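Local coordinates for protein Bse634I restriction endonuclease (Geobacillus stearothermophilus, PDB 1KNV) that acts as a type II restriction endonuclease of the PDDEXK clan, probably cutting double-stranded DNA at a specific sequence with the help of metal ions, at residues 80-85 against 278-283; 273-278 against 284-289. One frame throughout, in Å; residues are numbered along the deposited sequence.

In the fold
Contacts 1 and 2 both use helix 281-291, one near its start and one further along, and their centres lie about 10 Å apart. Contact 1 is wholly buried and purely apolar across its interface, joining the helix start and the turn before it to helix 68-93. Contact 2 fastens the same helix back onto strand 273-276, an outermost strand of the mixed sheet within the chain. Only part of it is buried: Phe-275, Met-286 and Leu-277 make its apolar side, whereas a carboxylate-amide bond closes its exposed end. Leu-277 bridges the two, touching both Ile-83 and the first turn of the helix.

Contact 1: residues 80-85 against 278-283; sequences EVMIAI and TSFEDI
Met-82 reaches from helix 68-93 to the rim of the Phe-280 ring, laying its sulfur near the ring plane and not over a face. SD is 5.0 Å from the ring centroid and 77° off the ring normal, an edge-on Met-aromatic contact; its closest ring atom is CZ, 3.8 Å from SD. CB lies along the same edge, 3.8 Å from Phe-280 CE2, and from there CG, anti to the carbonyl carbon (chi1 -72°), and an extended chain carry SD on past CZ. Helix 43-60 flanks the pair, with Asn-46 touching both side chains. One residue further on, Ile-83 meets Ile-283 at an angle, through the ends of their longer branches: the two CD1 methyls are 3.7 Å apart. Ile-83 also lies close to Leu-197, a calcium-site residue, although no metal is bound here. The segment that brings Phe-280 and Ile-283 forward enters helix 281-291 through a capping box, in which Asp-282 N donates to Ser-279 OG at 3.3 Å. Asp-282 OD2 is gripped twice in return: Thr-278 N donates onto the anti lone pair of OD2 at 2.7 Å, while Ser-279 N approaches from above the carboxylate plane at 3.0 Å, nearly straight (168°).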
ATOM      1  N   GLU B  80      -0.848  23.908 -32.431  1.00 26.40           N
ATOM      2  CA  GLU B  80      -1.433  24.138 -31.117  1.00 26.55           C
ATOM      3  C   GLU B  80      -2.769  24.847 -31.266  1.00 25.71           C
ATOM      4  O   GLU B  80      -3.741  24.519 -30.573  1.00 24.86           O
ATOM      5  CB  GLU B  80      -0.488  24.993 -30.260  1.00 28.34           C
ATOM      6  CG  GLU B  80       0.640  24.211 -29.577  1.00 32.39           C
ATOM      7  CD  GLU B  80       1.825  25.089 -29.176  1.00 33.44           C
ATOM      8  OE1 GLU B  80       1.598  26.228 -28.725  1.00 34.89           O
ATOM      9  OE2 GLU B  80       2.987  24.637 -29.296  1.00 35.21           O
ATOM     10  N   VAL B  81      -2.819  25.825 -32.168  1.00 25.31           N
ATOM     11  CA  VAL B  81      -4.056  26.564 -32.403  1.00 24.41           C
ATOM     12  C   VAL B  81      -5.094  25.637 -33.031  1.00 24.86           C
ATOM     13  O   VAL B  81      -6.269  25.670 -32.664  1.00 24.90           O
ATOM     14  CB  VAL B  81      -3.834  27.782 -33.330  1.00 23.33           C
ATOM     15  CG1 VAL B  81      -5.166  28.443 -33.655  1.00 22.13           C
ATOM     16  CG2 VAL B  81      -2.913  28.781 -32.656  1.00 22.47           C
ATOM     17  N   MET B  82      -4.652  24.798 -33.967  1.00 24.89           N
ATOM     18  CA  MET B  82      -5.551  23.858 -34.640  1.00 25.03           C
ATOM     19  C   MET B  82      -6.196  22.882 -33.663  1.00 24.77           C
ATOM     20  O   MET B  82      -7.410  22.648 -33.707  1.00 23.35           O
ATOM     21  CB  MET B  82      -4.789  23.095 -35.722  1.00 25.28           C
ATOM     22  CG  MET B  82      -4.450  23.970 -36.911  1.00 25.29           C
ATOM     23  SD  MET B  82      -3.446  23.159 -38.147  1.00 24.99           S
ATOM     24  CE  MET B  82      -3.240  24.529 -39.314  1.00 24.40           C
ATOM     25  N   ILE B  83      -5.371  22.308 -32.793  1.00 24.33           N
ATOM     26  CA  ILE B  83      -5.844  21.383 -31.776  1.00 24.58           C
ATOM     27  C   ILE B  83      -6.873  22.101 -30.890  1.00 24.74           C
ATOM     28  O   ILE B  83      -7.988  21.614 -30.694  1.00 25.05           O
ATOM     29  CB  ILE B  83      -4.660  20.887 -30.907  1.00 24.34           C
ATOM     30  CG1 ILE B  83      -3.827  19.894 -31.705  1.00 24.48           C
ATOM     31  CG2 ILE B  83      -5.163  20.218 -29.640  1.00 25.27           C
ATOM     32  CD1 ILE B  83      -4.612  18.680 -32.161  1.00 23.87           C
ATOM     33  N   ALA B  84      -6.490  23.266 -30.368  1.00 23.70           N
ATOM     34  CA  ALA B  84      -7.363  24.044 -29.503  1.00 22.53           C
ATOM     35  C   ALA B  84      -8.708  24.375 -30.143  1.00 22.52           C
ATOM     36  O   ALA B  84      -9.750  24.212 -29.513  1.00 23.69           O
ATOM     37  CB  ALA B  84      -6.660  25.327 -29.079  1.00 21.90           C
ATOM     38  N   ILE B  85      -8.694  24.846 -31.387  1.00 22.91           N
ATOM     39  CA  ILE B  85      -9.931  25.207 -32.082  1.00 22.82           C
ATOM     40  C   ILE B  85     -10.821  23.988 -32.318  1.00 22.13           C
ATOM     41  O   ILE B  85     -12.029  24.024 -32.075  1.00 22.53           O
ATOM     42  CB  ILE B  85      -9.625  25.873 -33.453  1.00 24.08           C
ATOM     43  CG1 ILE B  85      -8.883  27.190 -33.234  1.00 24.37           C
ATOM     44  CG2 ILE B  85     -10.919  26.109 -34.239  1.00 24.64           C
ATOM     45  CD1 ILE B  85      -9.649  28.185 -32.415  1.00 25.59           C
ATOM     46  N   THR B 278      -3.994  12.595 -38.422  1.00 26.72           N
ATOM     47  CA  THR B 278      -3.648  12.959 -39.792  1.00 26.55           C
ATOM     48  C   THR B 278      -4.596  14.038 -40.269  1.00 25.46           C
ATOM     49  O   THR B 278      -4.181  15.049 -40.827  1.00 25.22           O
ATOM     50  CB  THR B 278      -3.755  11.750 -40.748  1.00 27.08           C
ATOM     51  OG1 THR B 278      -2.914  10.687 -40.283  1.00 28.93           O
ATOM     52  CG2 THR B 278      -3.312  12.145 -42.148  1.00 27.10           C
ATOM     53  N   SER B 279      -5.878  13.815 -40.020  1.00 25.73           N
ATOM     54  CA  SER B 279      -6.917  14.746 -40.421  1.00 25.18           C
ATOM     55  C   SER B 279      -7.526  15.342 -39.185  1.00 24.36           C
ATOM     56  O   SER B 279      -7.317  14.845 -38.085  1.00 24.95           O
ATOM     57  CB  SER B 279      -8.014  14.015 -41.195  1.00 25.55           C
ATOM     58  OG  SER B 279      -8.685  13.074 -40.367  1.00 27.38           O
ATOM     59  N   PHE B 280      -8.290  16.406 -39.365  1.00 24.01           N
ATOM     60  CA  PHE B 280      -8.952  17.025 -38.237  1.00 24.80           C
ATOM     61  C   PHE B 280     -10.004  16.094 -37.680  1.00 25.32           C
ATOM     62  O   PHE B 280     -10.358  16.170 -36.509  1.00 26.91           O
ATOM     63  CB  PHE B 280      -9.571  18.344 -38.656  1.00 23.88           C
ATOM     64  CG  PHE B 280      -8.563  19.398 -38.872  1.00 24.50           C
ATOM     65  CD1 PHE B 280      -7.812  19.417 -40.037  1.00 25.39           C
ATOM     66  CD2 PHE B 280      -8.274  20.308 -37.865  1.00 25.09           C
ATOM     67  CE1 PHE B 280      -6.777  20.325 -40.200  1.00 26.51           C
ATOM     68  CE2 PHE B 280      -7.249  21.219 -38.007  1.00 26.14           C
ATOM     69  CZ  PHE B 280      -6.493  21.230 -39.181  1.00 27.04           C
ATOM     70  N   GLU B 281     -10.505  15.202 -38.517  1.00 25.39           N
ATOM     71  CA  GLU B 281     -11.502  14.267 -38.045  1.00 25.60           C
ATOM     72  C   GLU B 281     -10.849  13.317 -37.042  1.00 25.34           C
ATOM     73  O   GLU B 281     -11.515  12.821 -36.132  1.00 24.79           O
ATOM     74  CB  GLU B 281     -12.093  13.476 -39.211  1.00 26.54           C
ATOM     75  CG  GLU B 281     -13.060  12.396 -38.766  1.00 28.04           C
ATOM     76  CD  GLU B 281     -13.732  11.706 -39.929  1.00 30.01           C
ATOM     77  OE1 GLU B 281     -13.035  11.398 -40.918  1.00 31.03           O
ATOM     78  OE2 GLU B 281     -14.954  11.459 -39.850  1.00 31.15           O
ATOM     79  N   ASP B 282      -9.550  13.061 -37.216  1.00 24.44           N
ATOM     80  CA  ASP B 282      -8.827  12.168 -36.306  1.00 24.14           C
ATOM     81  C   ASP B 282      -8.775  12.737 -34.888  1.00 23.25           C
ATOM     82  O   ASP B 282      -8.570  11.996 -33.924  1.00 23.57           O
ATOM     83  CB  ASP B 282      -7.392  11.920 -36.781  1.00 24.10           C
ATOM     84  CG  ASP B 282      -7.323  11.047 -38.015  1.00 24.42           C
ATOM     85  OD1 ASP B 282      -8.264  10.249 -38.248  1.00 23.53           O
ATOM     86  OD2 ASP B 282      -6.306  11.147 -38.736  1.00 24.17           O
ATOM     87  N   ILE B 283      -8.939  14.053 -34.775  1.00 21.28           N
ATOM     88  CA  ILE B 283      -8.931  14.729 -33.489  1.00 20.49           C
ATOM     89  C   ILE B 283     -10.243  14.403 -32.786  1.00 21.09           C
ATOM     90  O   ILE B 283     -10.256  14.081 -31.599  1.00 21.45           O
ATOM     91  CB  ILE B 283      -8.819  16.263 -33.662  1.00 19.72           C
ATOM     92  CG1 ILE B 283      -7.482  16.626 -34.315  1.00 18.98           C
ATOM     93  CG2 ILE B 283      -8.964  16.948 -32.314  1.00 19.15           C
ATOM     94  CD1 ILE B 283      -7.327  18.115 -34.628  1.00 17.76           C
TER

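Contact 2: residues 273-278 against 284-289; sequences DIFSLT and DKMLDQ
A strand-to-helix contact, partly buried, holds residues 273-278 against 284-289 where helix 281-291 folds back beside strand 273-276. The axes of strand and helix are 9.2 Å apart at closest approach and run nearly antiparallel, at 162°. At the centre Met-286 lies over one face of the Phe-275 ring. Its CG makes the CH-pi contact, 3.5 Å from the ring centroid and displaced toward the CD2 side, while SD approaches the same ring obliquely. Met-286 starts with CG anti to the backbone N (chi1 165°), which sends the chain across the ring, and a bend at chi3 then turns the terminal methyl aside. SD also comes within 4.3 Å of Leu-277 CD2, and Met-286 reaches Ala-239 of the neighbouring strand. Gln-289, one helical turn on, takes the edge of the same ring: OE1 lies near the ring plane, 3.5 Å from Phe-275 CE1, with the amide and ring planes 59° apart. Its extended chain carries NE2 past the ring to Asp-273 OD1, which it meets in the amide plane and on the anti lone pair of the oxygen; the 2.5 Å between them is unusually short for an amide-carboxylate bond, and the exact length is doubtful. The other oxygen, OD2, accepts from Ile-274 N, so both ends of the carboxylate are engaged. On another side of the helix, Asp-284 and Asp-288 form salt bridges to Lys-93 and Arg-94. Strand 273-276 pairs in parallel with strand 235-240, so the helix covers the border of the mixed beta-sheet, an alpha/beta layering characteristic of the PDDEXK nuclease core.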
ATOM      1  N   ASP B 273      -3.428   4.943 -24.224  1.00 20.66           N
ATOM      2  CA  ASP B 273      -3.591   4.659 -25.632  1.00 20.90           C
ATOM      3  C   ASP B 273      -2.848   5.706 -26.430  1.00 22.78           C
ATOM      4  O   ASP B 273      -2.517   6.784 -25.923  1.00 21.82           O
ATOM      5  CB  ASP B 273      -5.071   4.620 -26.017  1.00 21.74           C
ATOM      6  CG  ASP B 273      -5.334   3.771 -27.262  1.00 23.66           C
ATOM      7  OD1 ASP B 273      -6.518   3.508 -27.551  1.00 24.10           O
ATOM      8  OD2 ASP B 273      -4.372   3.362 -27.955  1.00 24.92           O
ATOM      9  N   ILE B 274      -2.568   5.371 -27.683  1.00 23.28           N
ATOM     10  CA  ILE B 274      -1.839   6.256 -28.564  1.00 24.15           C
ATOM     11  C   ILE B 274      -2.687   6.488 -29.803  1.00 23.86           C
ATOM     12  O   ILE B 274      -3.288   5.559 -30.344  1.00 23.28           O
ATOM     13  CB  ILE B 274      -0.463   5.637 -28.926  1.00 24.42           C
ATOM     14  CG1 ILE B 274       0.245   6.491 -29.972  1.00 24.10           C
ATOM     15  CG2 ILE B 274      -0.642   4.200 -29.384  1.00 25.60           C
ATOM     16  CD1 ILE B 274       0.653   7.842 -29.452  1.00 23.26           C
ATOM     17  N   PHE B 275      -2.751   7.743 -30.229  1.00 24.31           N
ATOM     18  CA  PHE B 275      -3.549   8.123 -31.385  1.00 23.48           C
ATOM     19  C   PHE B 275      -2.671   8.650 -32.504  1.00 24.93           C
ATOM     20  O   PHE B 275      -1.534   9.072 -32.277  1.00 26.38           O
ATOM     21  CB  PHE B 275      -4.566   9.196 -30.982  1.00 20.76           C
ATOM     22  CG  PHE B 275      -5.560   8.728 -29.949  1.00 19.50           C
ATOM     23  CD1 PHE B 275      -6.659   7.955 -30.320  1.00 18.99           C
ATOM     24  CD2 PHE B 275      -5.389   9.045 -28.601  1.00 18.21           C
ATOM     25  CE1 PHE B 275      -7.571   7.507 -29.366  1.00 18.21           C
ATOM     26  CE2 PHE B 275      -6.289   8.602 -27.643  1.00 16.74           C
ATOM     27  CZ  PHE B 275      -7.384   7.832 -28.024  1.00 17.46           C
ATOM     28  N   SER B 276      -3.204   8.601 -33.719  1.00 24.87           N
ATOM     29  CA  SER B 276      -2.504   9.093 -34.890  1.00 25.13           C
ATOM     30  C   SER B 276      -3.392  10.190 -35.460  1.00 24.80           C
ATOM     31  O   SER B 276      -4.535   9.942 -35.832  1.00 25.31           O
ATOM     32  CB  SER B 276      -2.326   7.971 -35.904  1.00 25.46           C
ATOM     33  OG  SER B 276      -1.572   8.410 -37.016  1.00 28.70           O
ATOM     34  N   LEU B 277      -2.880  11.410 -35.504  1.00 24.92           N
ATOM     35  CA  LEU B 277      -3.672  12.515 -36.015  1.00 25.94           C
ATOM     36  C   LEU B 277      -3.213  12.944 -37.404  1.00 26.36           C
ATOM     37  O   LEU B 277      -2.169  13.577 -37.554  1.00 27.77           O
ATOM     38  CB  LEU B 277      -3.596  13.697 -35.046  1.00 25.70           C
ATOM     39  CG  LEU B 277      -4.054  13.406 -33.616  1.00 24.22           C
ATOM     40  CD1 LEU B 277      -3.723  14.588 -32.731  1.00 24.83           C
ATOM     41  CD2 LEU B 277      -5.543  13.123 -33.595  1.00 23.91           C
ATOM     42  N   THR B 278      -3.994  12.595 -38.422  1.00 26.72           N
ATOM     43  CA  THR B 278      -3.648  12.959 -39.792  1.00 26.55           C
ATOM     44  C   THR B 278      -4.596  14.038 -40.269  1.00 25.46           C
ATOM     45  O   THR B 278      -4.181  15.049 -40.827  1.00 25.22           O
ATOM     46  CB  THR B 278      -3.755  11.750 -40.748  1.00 27.08           C
ATOM     47  OG1 THR B 278      -2.914  10.687 -40.283  1.00 28.93           O
ATOM     48  CG2 THR B 278      -3.312  12.145 -42.148  1.00 27.10           C
ATOM     49  N   ASP B 284     -11.345  14.497 -33.531  1.00 22.59           N
ATOM     50  CA  ASP B 284     -12.674  14.195 -32.998  1.00 23.74           C
ATOM     51  C   ASP B 284     -12.756  12.729 -32.573  1.00 24.24           C
ATOM     52  O   ASP B 284     -13.329  12.404 -31.536  1.00 23.89           O
ATOM     53  CB  ASP B 284     -13.765  14.432 -34.049  1.00 24.78           C
ATOM     54  CG  ASP B 284     -13.916  15.882 -34.435  1.00 25.14           C
ATOM     55  OD1 ASP B 284     -13.367  16.761 -33.741  1.00 24.70           O
ATOM     56  OD2 ASP B 284     -14.613  16.133 -35.444  1.00 26.70           O
ATOM     57  N   LYS B 285     -12.205  11.845 -33.400  1.00 25.35           N
ATOM     58  CA  LYS B 285     -12.214  10.414 -33.103  1.00 26.29           C
ATOM     59  C   LYS B 285     -11.443  10.126 -31.813  1.00 24.60           C
ATOM     60  O   LYS B 285     -11.877   9.334 -30.985  1.00 25.21           O
ATOM     61  CB  LYS B 285     -11.614   9.622 -34.268  1.00 27.02           C
ATOM     62  CG  LYS B 285     -12.441   9.649 -35.554  1.00 29.14           C
ATOM     63  CD  LYS B 285     -11.780   8.774 -36.615  1.00 31.02           C
ATOM     64  CE  LYS B 285     -12.574   8.713 -37.906  1.00 32.38           C
ATOM     65  NZ  LYS B 285     -11.858   7.885 -38.920  1.00 33.37           N
ATOM     66  N   MET B 286     -10.298  10.775 -31.651  1.00 23.37           N
ATOM     67  CA  MET B 286      -9.492  10.600 -30.452  1.00 21.94           C
ATOM     68  C   MET B 286     -10.283  11.027 -29.224  1.00 21.21           C
ATOM     69  O   MET B 286     -10.341  10.311 -28.236  1.00 21.39           O
ATOM     70  CB  MET B 286      -8.226  11.446 -30.533  1.00 21.33           C
ATOM     71  CG  MET B 286      -7.531  11.590 -29.196  1.00 20.54           C
ATOM     72  SD  MET B 286      -6.054  12.550 -29.316  1.00 19.60           S
ATOM     73  CE  MET B 286      -6.703  14.183 -29.473  1.00 18.95           C
ATOM     74  N   LEU B 287     -10.886  12.210 -29.294  1.00 20.94           N
ATOM     75  CA  LEU B 287     -11.657  12.727 -28.179  1.00 19.91           C
ATOM     76  C   LEU B 287     -12.851  11.853 -27.898  1.00 21.53           C
ATOM     77  O   LEU B 287     -13.259  11.710 -26.752  1.00 21.82           O
ATOM     78  CB  LEU B 287     -12.103  14.156 -28.467  1.00 18.88           C
ATOM     79  CG  LEU B 287     -10.936  15.141 -28.517  1.00 18.40           C
ATOM     80  CD1 LEU B 287     -11.418  16.520 -28.959  1.00 16.23           C
ATOM     81  CD2 LEU B 287     -10.277  15.186 -27.128  1.00 18.40           C
ATOM     82  N   ASP B 288     -13.424  11.267 -28.941  1.00 23.41           N
ATOM     83  CA  ASP B 288     -14.564  10.387 -28.734  1.00 25.41           C
ATOM     84  C   ASP B 288     -14.149   9.207 -27.884  1.00 25.89           C
ATOM     85  O   ASP B 288     -14.867   8.820 -26.969  1.00 26.17           O
ATOM     86  CB  ASP B 288     -15.117   9.863 -30.058  1.00 27.50           C
ATOM     87  CG  ASP B 288     -16.031  10.861 -30.744  1.00 29.24           C
ATOM     88  OD1 ASP B 288     -16.613  11.722 -30.041  1.00 29.76           O
ATOM     89  OD2 ASP B 288     -16.182  10.771 -31.983  1.00 30.07           O
ATOM     90  N   GLN B 289     -12.987   8.633 -28.181  1.00 26.88           N
ATOM     91  CA  GLN B 289     -12.520   7.480 -27.426  1.00 28.71           C
ATOM     92  C   GLN B 289     -12.136   7.844 -26.009  1.00 27.86           C
ATOM     93  O   GLN B 289     -12.240   7.028 -25.097  1.00 27.74           O
ATOM     94  CB  GLN B 289     -11.318   6.818 -28.094  1.00 30.57           C
ATOM     95  CG  GLN B 289     -10.941   5.530 -27.374  1.00 34.92           C
ATOM     96  CD  GLN B 289      -9.684   4.873 -27.909  1.00 37.54           C
ATOM     97  OE1 GLN B 289      -9.541   4.671 -29.121  1.00 39.70           O
ATOM     98  NE2 GLN B 289      -8.769   4.516 -27.003  1.00 36.79           N
TER